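2,3-dihydroxybenzoate-AMP ligase (Mycobacterium smegmatis, PDB 5KEI) belongs to the ANL superfamily of AMP-binding enzymes, which join a large N-terminal part to a small C-terminal domain. Local coordinates at residues Gly215-Pro220 with Glu473-Thr478; Ile460-Glu465 with Glu493-Lys498; Trp483-Val488 with Ala501-Asn506; Glu497-Val502 with Arg529-Val534. All coordinates share one frame; numbering follows the deposited sequence.

Contact 1. Residues Gly215-Pro220 with Glu473-Thr478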
loop_
_atom_site.group_PDB
_atom_site.type_symbol
_atom_site.label_atom_id
_atom_site.label_comp_id
_atom_site.label_asym_id
_atom_site.label_seq_id
_atom_site.Cartn_x
_atom_site.Cartn_y
_atom_site.Cartn_z
ATOM N N GLY A 215 3.301 4.931 5.480
ATOM C CA GLY A 215 3.511 6.329 5.816
ATOM C C GLY A 215 4.466 6.651 6.960
ATOM O O GLY A 215 5.574 6.111 7.047
ATOM N N THR A 216 4.023 7.551 7.836
ATOM C CA THR A 216 4.850 8.065 8.924
ATOM C C THR A 216 4.200 7.923 10.304
ATOM O O THR A 216 3.249 7.154 10.475
ATOM C CB THR A 216 5.199 9.550 8.701
ATOM O OG1 THR A 216 6.135 9.982 9.696
ATOM C CG2 THR A 216 3.945 10.418 8.764
ATOM N N THR A 217 4.722 8.684 11.273
ATOM C CA THR A 217 4.372 8.538 12.691
ATOM C C THR A 217 3.691 9.769 13.313
ATOM O O THR A 217 4.328 10.502 14.064
ATOM C CB THR A 217 5.646 8.230 13.557
ATOM O OG1 THR A 217 6.556 7.397 12.823
ATOM C CG2 THR A 217 5.276 7.560 14.889
ATOM N N GLY A 218 2.413 10.011 13.020
ATOM C CA GLY A 218 1.655 9.290 12.015
ATOM C C GLY A 218 0.855 8.085 12.480
ATOM O O GLY A 218 1.374 7.187 13.149
ATOM N N ALA A 219 -0.426 8.076 12.125
ATOM C CA ALA A 219 -1.216 6.851 12.156
ATOM C C ALA A 219 -1.222 6.267 10.744
ATOM O O ALA A 219 -1.469 6.994 9.778
ATOM C CB ALA A 219 -2.637 7.123 12.646
ATOM N N PRO A 220 -0.908 4.968 10.604
ATOM C CA PRO A 220 -0.986 4.391 9.259
ATOM C C PRO A 220 -2.426 4.435 8.750
ATOM O O PRO A 220 -3.369 4.423 9.542
ATOM C CB PRO A 220 -0.500 2.947 9.458
ATOM C CG PRO A 220 0.271 2.964 10.729
ATOM C CD PRO A 220 -0.417 3.992 11.592
ATOM N N GLU A 473 2.999 17.748 12.827
ATOM C CA GLU A 473 1.589 17.830 12.461
ATOM C C GLU A 473 0.914 16.472 12.512
ATOM O O GLU A 473 -0.227 16.361 12.933
ATOM C CB GLU A 473 1.424 18.419 11.061
ATOM C CG GLU A 473 1.505 19.919 11.014
ATOM C CD GLU A 473 1.837 20.451 9.629
ATOM O OE1 GLU A 473 1.628 19.723 8.621
ATOM O OE2 GLU A 473 2.310 21.609 9.555
ATOM N N GLU A 474 1.615 15.433 12.072
ATOM C CA GLU A 474 1.027 14.103 12.115
ATOM C C GLU A 474 0.771 13.661 13.562
ATOM O O GLU A 474 -0.239 13.027 13.840
ATOM C CB GLU A 474 1.915 13.095 11.377
ATOM C CG GLU A 474 1.892 13.244 9.846
ATOM C CD GLU A 474 0.512 12.996 9.241
ATOM O OE1 GLU A 474 -0.273 12.214 9.828
ATOM O OE2 GLU A 474 0.213 13.580 8.173
ATOM N N HIS A 475 1.680 14.014 14.470
ATOM C CA HIS A 475 1.567 13.700 15.897
ATOM C C HIS A 475 0.365 14.376 16.546
ATOM O O HIS A 475 -0.336 13.781 17.366
ATOM C CB HIS A 475 2.835 14.144 16.659
ATOM C CG HIS A 475 4.002 13.209 16.533
ATOM N ND1 HIS A 475 4.001 11.942 17.069
ATOM C CD2 HIS A 475 5.222 13.382 15.970
ATOM C CE1 HIS A 475 5.166 11.365 16.828
ATOM N NE2 HIS A 475 5.921 12.216 16.161
ATOM N N LEU A 476 0.166 15.646 16.199
ATOM C CA LEU A 476 -0.908 16.449 16.774
ATOM C C LEU A 476 -2.255 15.934 16.312
ATOM O O LEU A 476 -3.213 15.921 17.083
ATOM C CB LEU A 476 -0.748 17.921 16.386
ATOM C CG LEU A 476 0.387 18.699 17.053
ATOM C CD1 LEU A 476 0.427 20.113 16.516
ATOM C CD2 LEU A 476 0.262 18.706 18.585
ATOM N N LEU A 477 -2.311 15.508 15.048
ATOM C CA LEU A 477 -3.518 14.966 14.438
ATOM C C LEU A 477 -4.007 13.674 15.109
ATOM O O LEU A 477 -5.180 13.341 15.001
ATOM C CB LEU A 477 -3.284 14.724 12.942
ATOM C CG LEU A 477 -3.172 15.989 12.081
ATOM C CD1 LEU A 477 -2.532 15.692 10.742
ATOM C CD2 LEU A 477 -4.536 16.619 11.889
ATOM N N THR A 478 -3.133 12.963 15.820
ATOM C CA THR A 478 -3.565 11.742 16.504
ATOM C C THR A 478 -4.369 12.038 17.759
ATOM O O THR A 478 -4.858 11.123 18.413
ATOM C CB THR A 478 -2.387 10.834 16.901
ATOM O OG1 THR A 478 -1.672 11.409 18.005
ATOM C CG2 THR A 478 -1.460 10.591 15.703
#
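The imidazole ring of H475 is the flat group on which this contact turns: the carbonyl oxygen of T217 sits over one of its faces, displaced toward the rim, with T217 O 3.0 Å from H475 CE1. It is not a hydrogen bond, although both ring nitrogens are close, because the oxygen lies above the ring plane. The nitrogens look to other partners, ND1 to R522 and NE2, weakly, to D471. Any positive charge on the ring would probably favour the carbonyl at its face. Beside this, E474 fits against the loop with its aliphatic part. Its CB packs 3.5 Å from G218 N, and chi1 (-73°), with CG beside the backbone N, brings E474 CG to T216 CG2 at 3.7 Å, the two side chains crossing obliquely; T216 itself is poorly ordered. The bend at chi2 then turns the carboxylate, whose OE2 has a long, weak ion pair with R424. One turn on from E474, T478 OG1 bonds back to H475 O over 2.8 Å, in the carbonyl plane, and also meets H518; its methyl CG2 is left facing A219. No hydrogen bond joins the two segments, and the interface of 243 Å² is a light one. The 215-220 segment belongs to the glycine- and threonine-rich, P-loop-like signature of ANL enzymes, here resting on a helix of the C-terminal domain.

Contact 2. Residues Ile460-Glu465 with Glu493-Lys498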
loop_
_atom_site.group_PDB
_atom_site.type_symbol
_atom_site.label_atom_id
_atom_site.label_comp_id
_atom_site.label_asym_id
_atom_site.label_seq_id
_atom_site.Cartn_x
_atom_site.Cartn_y
_atom_site.Cartn_z
ATOM N N ILE A 460 11.241 23.589 10.379
ATOM C CA ILE A 460 11.289 24.775 11.234
ATOM C C ILE A 460 12.573 24.788 12.048
ATOM O O ILE A 460 12.851 23.841 12.797
ATOM C CB ILE A 460 10.115 24.830 12.204
ATOM C CG1 ILE A 460 8.791 24.677 11.440
ATOM C CG2 ILE A 460 10.195 26.127 13.033
ATOM C CD1 ILE A 460 7.561 24.587 12.330
ATOM N N VAL A 461 13.359 25.850 11.904
ATOM C CA VAL A 461 14.638 25.923 12.603
ATOM C C VAL A 461 14.427 26.558 13.982
ATOM O O VAL A 461 14.453 27.773 14.135
ATOM C CB VAL A 461 15.700 26.691 11.766
ATOM C CG1 VAL A 461 17.039 26.720 12.484
ATOM C CG2 VAL A 461 15.876 26.010 10.428
ATOM N N ARG A 462 14.183 25.708 14.975
ATOM C CA ARG A 462 13.861 26.155 16.321
ATOM C C ARG A 462 15.012 25.893 17.285
ATOM O O ARG A 462 15.183 24.770 17.758
ATOM C CB ARG A 462 12.602 25.457 16.839
ATOM C CG ARG A 462 12.273 25.870 18.244
ATOM C CD ARG A 462 11.272 24.994 18.970
ATOM N NE ARG A 462 10.805 25.717 20.156
ATOM C CZ ARG A 462 11.391 25.681 21.353
ATOM N NH1 ARG A 462 12.465 24.930 21.569
ATOM N NH2 ARG A 462 10.893 26.398 22.343
ATOM N N GLY A 463 15.776 26.935 17.597
ATOM C CA GLY A 463 16.994 26.761 18.359
ATOM C C GLY A 463 17.970 25.906 17.575
ATOM O O GLY A 463 18.161 26.098 16.373
ATOM N N GLY A 464 18.585 24.946 18.252
ATOM C CA GLY A 464 19.555 24.079 17.606
ATOM C C GLY A 464 18.915 22.849 16.986
ATOM O O GLY A 464 19.611 21.933 16.548
ATOM N N GLU A 465 17.584 22.829 16.954
ATOM C CA GLU A 465 16.855 21.720 16.363
ATOM C C GLU A 465 16.295 22.095 15.013
ATOM O O GLU A 465 15.812 23.208 14.811
ATOM C CB GLU A 465 15.723 21.258 17.270
ATOM C CG GLU A 465 16.204 20.688 18.592
ATOM C CD GLU A 465 17.157 19.517 18.423
ATOM O OE1 GLU A 465 16.936 18.699 17.494
ATOM O OE2 GLU A 465 18.107 19.411 19.237
ATOM N N GLU A 493 13.191 35.939 18.555
ATOM C CA GLU A 493 14.414 36.589 18.997
ATOM C C GLU A 493 15.353 35.669 19.781
ATOM O O GLU A 493 16.545 35.937 19.869
ATOM C CB GLU A 493 14.008 37.791 19.850
ATOM C CG GLU A 493 15.066 38.795 20.163
ATOM C CD GLU A 493 14.589 39.730 21.262
ATOM O OE1 GLU A 493 13.350 39.883 21.384
ATOM O OE2 GLU A 493 15.430 40.291 22.002
ATOM N N PHE A 494 14.810 34.599 20.363
ATOM C CA PHE A 494 15.600 33.685 21.183
ATOM C C PHE A 494 15.875 32.365 20.457
ATOM O O PHE A 494 16.916 31.733 20.649
ATOM C CB PHE A 494 14.892 33.414 22.527
ATOM C CG PHE A 494 14.629 34.663 23.336
ATOM C CD1 PHE A 494 13.472 35.408 23.140
ATOM C CD2 PHE A 494 15.554 35.112 24.276
ATOM C CE1 PHE A 494 13.243 36.565 23.872
ATOM C CE2 PHE A 494 15.329 36.276 25.012
ATOM C CZ PHE A 494 14.176 36.998 24.810
ATOM N N LEU A 495 14.934 31.964 19.611
ATOM C CA LEU A 495 14.972 30.650 18.978
ATOM C C LEU A 495 15.311 30.710 17.500
ATOM O O LEU A 495 15.593 29.688 16.895
ATOM C CB LEU A 495 13.626 29.949 19.140
ATOM C CG LEU A 495 13.174 29.725 20.572
ATOM C CD1 LEU A 495 11.714 29.274 20.587
ATOM C CD2 LEU A 495 14.097 28.706 21.210
ATOM N N GLY A 496 15.271 31.899 16.918
ATOM C CA GLY A 496 15.425 32.022 15.482
ATOM C C GLY A 496 14.060 31.866 14.844
ATOM O O GLY A 496 13.541 32.787 14.221
ATOM N N GLU A 497 13.469 30.689 15.010
ATOM C CA GLU A 497 12.087 30.474 14.601
ATOM C C GLU A 497 11.377 29.745 15.717
ATOM O O GLU A 497 11.912 28.773 16.258
ATOM C CB GLU A 497 11.985 29.664 13.299
ATOM C CG GLU A 497 12.542 30.360 12.083
ATOM C CD GLU A 497 12.411 29.527 10.810
ATOM O OE1 GLU A 497 12.261 30.134 9.726
ATOM O OE2 GLU A 497 12.464 28.276 10.883
ATOM N N LYS A 498 10.183 30.200 16.074
ATOM C CA LYS A 498 9.392 29.440 17.025
ATOM C C LYS A 498 8.313 28.653 16.287
ATOM O O LYS A 498 7.959 28.966 15.136
ATOM C CB LYS A 498 8.768 30.346 18.091
ATOM C CG LYS A 498 7.927 31.477 17.560
ATOM C CD LYS A 498 7.226 32.183 18.713
ATOM C CE LYS A 498 6.434 33.385 18.225
ATOM N NZ LYS A 498 5.751 34.104 19.342
#
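Two well-formed hydrogen bonds make the tight part of this contact. The side chain of E497, extended beyond CG, crosses I460 and V461 obliquely and receives the backbone amide of V461 on the anti lone pair of OE2: V461 N to E497 OE2 is 2.8 Å. I460 CG2 lies against the same chain, 4.0 Å from E497 CB, so the acid is flanked by an aliphatic branch. At the other end G463 N donates to L495 O, again 2.8 Å, along a lone pair of the carbonyl. Between them the geometry slackens: E497 N to V461 O is 3.2 Å with an angle of only 121°, a weak bond; beside it R462 CA makes a CA-H...O contact with E497 O.

R462 and L495 run side by side in the same direction. The arginine, with CG anti to the backbone N (178°) and its chain extended, lays one guanidinium face on the leucine methyls, L495 CD1 lying 3.5 Å from R462 NH2. That nitrogen also forms a salt bridge with D531, which fixes the end of the arginine.

The backbones of V461 and G463 are thus tightly bonded although both residues are exposed; the slack lies in the weak central bond and in the solvent-facing turn. There R462 to E465 form a type II' turn, with positive phi at G463 (63°) and paired bonds between R462 and E465. The tip of this two-residue beta hairpin, strands 459-462 and 465-468, docks on the turn that leads from strand 482-492 into strand 498-505.

Contact 3. Residues Trp483-Val488 with Ala501-Asn506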
loop_
_atom_site.group_PDB
_atom_site.type_symbol
_atom_site.label_atom_id
_atom_site.label_comp_id
_atom_site.label_asym_id
_atom_site.label_seq_id
_atom_site.Cartn_x
_atom_site.Cartn_y
_atom_site.Cartn_z
ATOM N N TRP A 483 -8.687 18.237 14.602
ATOM C CA TRP A 483 -9.190 17.858 13.293
ATOM C C TRP A 483 -8.121 18.057 12.229
ATOM O O TRP A 483 -7.703 17.096 11.604
ATOM C CB TRP A 483 -10.437 18.660 12.927
ATOM C CG TRP A 483 -11.009 18.223 11.604
ATOM C CD1 TRP A 483 -10.913 18.881 10.406
ATOM C CD2 TRP A 483 -11.746 17.022 11.343
ATOM N NE1 TRP A 483 -11.549 18.162 9.419
ATOM C CE2 TRP A 483 -12.076 17.016 9.972
ATOM C CE3 TRP A 483 -12.173 15.951 12.139
ATOM C CZ2 TRP A 483 -12.812 15.987 9.376
ATOM C CZ3 TRP A 483 -12.903 14.933 11.550
ATOM C CH2 TRP A 483 -13.210 14.956 10.183
ATOM N N ALA A 484 -7.717 19.314 12.018
ATOM C CA ALA A 484 -6.614 19.684 11.121
ATOM C C ALA A 484 -5.525 20.406 11.927
ATOM O O ALA A 484 -5.817 20.988 12.970
ATOM C CB ALA A 484 -7.114 20.568 9.988
ATOM N N ALA A 485 -4.277 20.367 11.465
ATOM C CA ALA A 485 -3.182 21.025 12.184
ATOM C C ALA A 485 -2.154 21.604 11.228
ATOM O O ALA A 485 -1.901 21.036 10.170
ATOM C CB ALA A 485 -2.506 20.058 13.144
ATOM N N ALA A 486 -1.562 22.735 11.599
ATOM C CA ALA A 486 -0.454 23.312 10.837
ATOM C C ALA A 486 0.650 23.853 11.762
ATOM O O ALA A 486 0.415 24.746 12.569
ATOM C CB ALA A 486 -0.960 24.410 9.916
ATOM N N ALA A 487 1.846 23.280 11.657
ATOM C CA ALA A 487 2.997 23.766 12.407
ATOM C C ALA A 487 3.682 24.812 11.550
ATOM O O ALA A 487 4.108 24.538 10.428
ATOM C CB ALA A 487 3.958 22.627 12.770
ATOM N N VAL A 488 3.751 26.027 12.067
ATOM C CA VAL A 488 4.231 27.148 11.286
ATOM C C VAL A 488 5.443 27.787 11.985
ATOM O O VAL A 488 5.566 27.743 13.217
ATOM C CB VAL A 488 3.094 28.174 11.076
ATOM C CG1 VAL A 488 3.490 29.187 10.067
ATOM C CG2 VAL A 488 1.823 27.463 10.600
ATOM N N ALA A 501 1.533 26.202 16.465
ATOM C CA ALA A 501 0.545 25.200 16.072
ATOM C C ALA A 501 -0.810 25.854 15.866
ATOM O O ALA A 501 -1.508 26.208 16.818
ATOM C CB ALA A 501 0.445 24.079 17.102
ATOM N N VAL A 502 -1.149 26.028 14.601
ATOM C CA VAL A 502 -2.452 26.502 14.201
ATOM C C VAL A 502 -3.371 25.293 13.991
ATOM O O VAL A 502 -3.161 24.481 13.095
ATOM C CB VAL A 502 -2.362 27.354 12.918
ATOM C CG1 VAL A 502 -3.683 28.041 12.664
ATOM C CG2 VAL A 502 -1.258 28.372 13.061
ATOM N N VAL A 503 -4.395 25.187 14.825
ATOM C CA VAL A 503 -5.199 23.982 14.896
ATOM C C VAL A 503 -6.691 24.240 14.633
ATOM O O VAL A 503 -7.248 25.228 15.110
ATOM C CB VAL A 503 -5.031 23.327 16.291
ATOM C CG1 VAL A 503 -6.060 22.195 16.518
ATOM C CG2 VAL A 503 -3.605 22.838 16.476
ATOM N N VAL A 504 -7.331 23.351 13.873
ATOM C CA VAL A 504 -8.792 23.308 13.810
ATOM C C VAL A 504 -9.302 22.237 14.763
ATOM O O VAL A 504 -9.061 21.049 14.547
ATOM C CB VAL A 504 -9.302 23.012 12.401
ATOM C CG1 VAL A 504 -10.831 22.857 12.400
ATOM C CG2 VAL A 504 -8.855 24.097 11.450
ATOM N N PHE A 505 -10.001 22.657 15.814
ATOM C CA PHE A 505 -10.462 21.726 16.838
ATOM C C PHE A 505 -11.749 21.030 16.466
ATOM O O PHE A 505 -12.580 21.560 15.717
ATOM C CB PHE A 505 -10.672 22.429 18.175
ATOM C CG PHE A 505 -9.404 22.747 18.903
ATOM C CD1 PHE A 505 -8.655 21.739 19.477
ATOM C CD2 PHE A 505 -8.977 24.063 19.040
ATOM C CE1 PHE A 505 -7.492 22.031 20.165
ATOM C CE2 PHE A 505 -7.817 24.363 19.722
ATOM C CZ PHE A 505 -7.074 23.343 20.287
ATOM N N ASN A 506 -11.919 19.839 17.024
ATOM C CA ASN A 506 -13.124 19.054 16.804
ATOM C C ASN A 506 -14.257 19.469 17.738
ATOM O O ASN A 506 -15.218 20.123 17.327
ATOM C CB ASN A 506 -12.820 17.581 16.994
ATOM C CG ASN A 506 -13.387 16.748 15.904
ATOM O OD1 ASN A 506 -14.377 17.119 15.271
ATOM N ND2 ASN A 506 -12.775 15.608 15.666
#
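Four alanines of 483-488 face the valine-rich strand 501-505, and strands 485-488 and 501-505 run antiparallel at 169°. The inner rungs are straightforward: A486 and V502 form a hydrogen-bonded pair, with A486 N to V502 O 2.8 Å and V502 N to A486 O 2.9 Å, both in the carbonyl planes. Toward the other end the register slips, because W483 and A484 both face V504 in a classic beta bulge. V504 O takes W483 N at 2.8 Å, nearly along its C=O axis, and A484 N only weakly.

Beyond the bulge, the indole, its CG anti to the backbone N, meets the amide of N506 at its edge, N506 ND2 lying 3.6 Å from W483 CE3 with the planes 65° apart. E423 accepts from the indole NE1, and P480 O accepts from N506 ND2, so both groups are positioned from outside.

Side chains divide by face. A486, V488 and V502 pack on I552 of helix 549-553, with V488 CG2 and V502 CG2 4.0 Å apart, whereas A487 and A501 meet helix 469-477. V503 CG1 lies over the centre of the F505 ring. In the alanine-valine part, polarity is thus left to the backbone, whose bonds set the register, while the apolar faces seat helices.

Contact 4. Residues Glu497-Val502 with Arg529-Val534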
loop_
_atom_site.group_PDB
_atom_site.type_symbol
_atom_site.label_atom_id
_atom_site.label_comp_id
_atom_site.label_asym_id
_atom_site.label_seq_id
_atom_site.Cartn_x
_atom_site.Cartn_y
_atom_site.Cartn_z
ATOM N N GLU A 497 13.469 30.689 15.010
ATOM C CA GLU A 497 12.087 30.474 14.601
ATOM C C GLU A 497 11.377 29.745 15.717
ATOM O O GLU A 497 11.912 28.773 16.258
ATOM C CB GLU A 497 11.985 29.664 13.299
ATOM C CG GLU A 497 12.542 30.360 12.083
ATOM C CD GLU A 497 12.411 29.527 10.810
ATOM O OE1 GLU A 497 12.261 30.134 9.726
ATOM O OE2 GLU A 497 12.464 28.276 10.883
ATOM N N LYS A 498 10.183 30.200 16.074
ATOM C CA LYS A 498 9.392 29.440 17.025
ATOM C C LYS A 498 8.313 28.653 16.287
ATOM O O LYS A 498 7.959 28.966 15.136
ATOM C CB LYS A 498 8.768 30.346 18.091
ATOM C CG LYS A 498 7.927 31.477 17.560
ATOM C CD LYS A 498 7.226 32.183 18.713
ATOM C CE LYS A 498 6.434 33.385 18.225
ATOM N NZ LYS A 498 5.751 34.104 19.342
ATOM N N ILE A 499 7.803 27.625 16.961
ATOM C CA ILE A 499 6.783 26.757 16.397
ATOM C C ILE A 499 5.350 27.175 16.807
ATOM O O ILE A 499 4.953 27.044 17.963
ATOM C CB ILE A 499 7.032 25.291 16.814
ATOM C CG1 ILE A 499 8.376 24.784 16.262
ATOM C CG2 ILE A 499 5.900 24.417 16.328
ATOM C CD1 ILE A 499 8.795 23.417 16.813
ATOM N N CYS A 500 4.571 27.675 15.854
ATOM C CA CYS A 500 3.172 27.954 16.141
ATOM C C CYS A 500 2.238 26.889 15.567
ATOM O O CYS A 500 2.161 26.694 14.342
ATOM C CB CYS A 500 2.769 29.323 15.613
ATOM S SG CYS A 500 1.232 29.860 16.364
ATOM N N ALA A 501 1.533 26.202 16.465
ATOM C CA ALA A 501 0.545 25.200 16.072
ATOM C C ALA A 501 -0.810 25.854 15.866
ATOM O O ALA A 501 -1.508 26.208 16.818
ATOM C CB ALA A 501 0.445 24.079 17.102
ATOM N N VAL A 502 -1.149 26.028 14.601
ATOM C CA VAL A 502 -2.452 26.502 14.201
ATOM C C VAL A 502 -3.371 25.293 13.991
ATOM O O VAL A 502 -3.161 24.481 13.095
ATOM C CB VAL A 502 -2.362 27.354 12.918
ATOM C CG1 VAL A 502 -3.683 28.041 12.664
ATOM C CG2 VAL A 502 -1.258 28.372 13.061
ATOM N N ARG A 529 8.245 20.672 20.458
ATOM C CA ARG A 529 6.855 20.914 20.799
ATOM C C ARG A 529 6.512 22.356 20.473
ATOM O O ARG A 529 7.391 23.215 20.502
ATOM C CB ARG A 529 6.604 20.586 22.263
ATOM C CG ARG A 529 6.925 19.147 22.611
ATOM C CD ARG A 529 6.559 18.849 24.049
ATOM N NE ARG A 529 7.196 17.626 24.512
ATOM C CZ ARG A 529 7.514 17.390 25.777
ATOM N NH1 ARG A 529 7.248 18.304 26.703
ATOM N NH2 ARG A 529 8.099 16.248 26.111
ATOM N N PRO A 530 5.244 22.625 20.119
ATOM C CA PRO A 530 4.887 23.985 19.693
ATOM C C PRO A 530 5.021 24.981 20.842
ATOM O O PRO A 530 4.671 24.632 21.968
ATOM C CB PRO A 530 3.415 23.864 19.260
ATOM C CG PRO A 530 3.091 22.423 19.278
ATOM C CD PRO A 530 4.064 21.754 20.204
ATOM N N ASP A 531 5.511 26.183 20.559
ATOM C CA ASP A 531 5.621 27.228 21.568
ATOM C C ASP A 531 4.269 27.918 21.801
ATOM O O ASP A 531 4.015 28.481 22.876
ATOM C CB ASP A 531 6.674 28.269 21.161
ATOM C CG ASP A 531 8.020 27.648 20.825
ATOM O OD1 ASP A 531 8.766 27.276 21.764
ATOM O OD2 ASP A 531 8.332 27.542 19.613
ATOM N N ALA A 532 3.403 27.879 20.791
ATOM C CA ALA A 532 2.108 28.554 20.888
ATOM C C ALA A 532 1.027 27.782 20.155
ATOM O O ALA A 532 1.299 27.062 19.199
ATOM C CB ALA A 532 2.206 29.967 20.348
ATOM N N LEU A 533 -0.206 27.931 20.615
ATOM C CA LEU A 533 -1.334 27.233 20.017
ATOM C C LEU A 533 -2.384 28.242 19.568
ATOM O O LEU A 533 -2.790 29.097 20.353
ATOM C CB LEU A 533 -1.920 26.243 21.015
ATOM C CG LEU A 533 -3.281 25.656 20.669
ATOM C CD1 LEU A 533 -3.148 24.640 19.542
ATOM C CD2 LEU A 533 -3.878 25.033 21.907
ATOM N N VAL A 534 -2.812 28.172 18.310
ATOM C CA VAL A 534 -3.794 29.138 17.803
ATOM C C VAL A 534 -4.914 28.437 17.033
ATOM O O VAL A 534 -4.666 27.810 16.003
ATOM C CB VAL A 534 -3.127 30.207 16.904
ATOM C CG1 VAL A 534 -4.159 30.948 16.092
ATOM C CG2 VAL A 534 -2.311 31.185 17.741
#
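Two donors grip I499 O: D531 N at 2.8 Å, in the carbonyl plane, and A532 N at 3.3 Å, a weak bond. This doubly held oxygen opens the parallel pairing of a beta-alpha-beta unit, in which strand 498-505, helix 512-521 and strand 532-535 follow one another. The I499 amide is held as well, by a side chain rather than a strand carbonyl. D531 CG stands beside its own backbone N (chi1 -53°), bringing the anti lone pair of D531 OD2 to within 2.7 Å of I499 N, while OD1 belongs to R462. The same OD2 presses on K498 CB, and the lysine, with CG in the crowded position between N and carbonyl carbon, carries its extended chain away. Further on the ladder becomes regular: A501 N bonds to A532 O over 2.9 Å, and V534 N bonds to A501 O over 2.8 Å with a nearly straight angle of 168°.

P530 wedges its ring between I499 and A501 on the helix side. I499 CG2 touches P530 CA at 3.5 Å, A501 CB meets P530 CB at 3.7 Å, and L519 of the connecting helix 512-521 packs against the proline. On the opposite face C500 SG contacts the CB of A532 and a methyl of V534. The last rung closes with a CA-H...O contact, V502 CA lying 3.1 Å from V534 O.

In the fold
Contacts 3 and 4 are two seams of one three-stranded mixed sheet, their centres about 10 Å apart, and strand 498-505 is the middle strand that both share; V488 O and C500 N, 2.8 Å apart, tie one to the other. Contact 2 lies about 11 Å between centres from contact 4, sharing E497 and K498; the salt bridge R462 NH2 to D531 OD1, 2.4 Å, joins them where strand 498-505 begins. Contact 1 reaches the sheet through its helix: E473 OE2 stands 2.7 Å from A487 N, and the centres of contacts 1 and 3 are about 13 Å apart. Contact 1 alone brings in the P-loop-like segment; contact 2 does not touch it (centres about 23 Å, nearest atoms about 7 Å apart).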